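Local coordinates for RsfP (PDB 4GLJ), which catalyses the phosphorolysis of methylthioadenosine, releasing adenine and methylthioribose 1-phosphate, and also binds the dye rhodamine B, at the interface of chains A and B. Numbering follows the deposited sequence. Chains: chain A/B, RsfP.

The interface of chains A and B. Residues chain A 116, 139-140; chain B 180-183.
CB of A:Gln116 meets the methyl CB of B:Ala183 at 3.7 Å, the apolar centre of a small patch in which one subunit covers the start of a helix in the next. Beside it the amide carbon CD of A:Gln116 lies 3.8 Å from CB of B:Arg182. The methyl of A:Ala140 sits over the centre of one face of the B:Arg182 guanidinium, which the side chain, straight from CG to NE, carries past the A:Ala140 carbonyl. Outward from this, the first N-H groups of helix 182-190 find acceptors in the other chain. The backbone N of B:Arg182 donates a hydrogen bond to the backbone O of A:Ala140 at 3.0 Å, in the carbonyl plane and on a lone pair. N of B:Ala183 reaches OE1 of A:Gln116 at 3.1 Å, approaching from above the amide plane. The A:Gln116 chain is bent about its CB-CG bond (chi2 -61°), turning its amide so that NE2 donates to the same A:Ala140 O at 2.9 Å; bonds at both ends thus fix the amide's rotation. A leucine in place of A:Gln116 would probably leave the B:Ala183 N-H without its acceptor and the A:Ala140 carbonyl without the NE2 donor. The example shows how a side-chain amide and a loop carbonyl can cap a neighbour's helix, here probably helping to join two subunits of the three-copy assembly, in keeping with the trimers common among methylthioadenosine phosphorylases.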
# COMPACT_ATOMS: atom_id res chain seq x y z
N GLN A 116 5.22 7.07 18.42
CA GLN A 116 5.60 6.27 17.26
C GLN A 116 4.48 6.34 16.27
O GLN A 116 3.34 6.74 16.61
CB GLN A 116 5.88 4.80 17.69
CG GLN A 116 7.32 4.57 18.25
CD GLN A 116 8.39 4.92 17.17
OE1 GLN A 116 8.14 4.71 16.00
NE2 GLN A 116 9.52 5.52 17.57
N MET A 139 13.36 8.04 10.08
CA MET A 139 12.11 8.32 10.77
C MET A 139 12.05 7.44 12.01
O MET A 139 10.96 7.24 12.53
CB MET A 139 10.95 7.96 9.86
CG MET A 139 10.82 8.91 8.67
SD MET A 139 10.55 10.61 9.15
CE MET A 139 8.95 10.66 10.04
N ALA A 140 13.20 6.98 12.52
CA ALA A 140 13.24 6.04 13.68
C ALA A 140 12.38 6.60 14.82
O ALA A 140 11.54 5.87 15.45
CB ALA A 140 14.67 5.79 14.17
N SER B 180 12.72 3.30 8.32
CA SER B 180 11.52 2.87 9.04
C SER B 180 11.43 3.52 10.38
O SER B 180 12.50 3.77 11.04
CB SER B 180 11.61 1.35 9.28
OG SER B 180 11.49 0.70 8.03
N THR B 181 10.21 3.74 10.86
CA THR B 181 10.06 4.15 12.27
C THR B 181 10.39 2.92 13.16
O THR B 181 10.37 1.80 12.65
CB THR B 181 8.59 4.61 12.58
OG1 THR B 181 7.75 3.43 12.57
CG2 THR B 181 8.04 5.65 11.56
N ARG B 182 10.62 3.13 14.47
CA ARG B 182 10.86 1.99 15.36
C ARG B 182 9.68 1.10 15.42
O ARG B 182 9.84 -0.12 15.52
CB ARG B 182 11.25 2.38 16.80
CG ARG B 182 12.53 3.17 16.82
CD ARG B 182 12.94 3.44 18.24
NE ARG B 182 13.79 4.62 18.35
CZ ARG B 182 15.05 4.62 17.93
NH1 ARG B 182 15.57 3.49 17.45
NH2 ARG B 182 15.82 5.70 18.06
N ALA B 183 8.46 1.66 15.44
CA ALA B 183 7.26 0.81 15.48
C ALA B 183 7.11 -0.03 14.21
O ALA B 183 6.64 -1.18 14.28
CB ALA B 183 5.96 1.65 15.70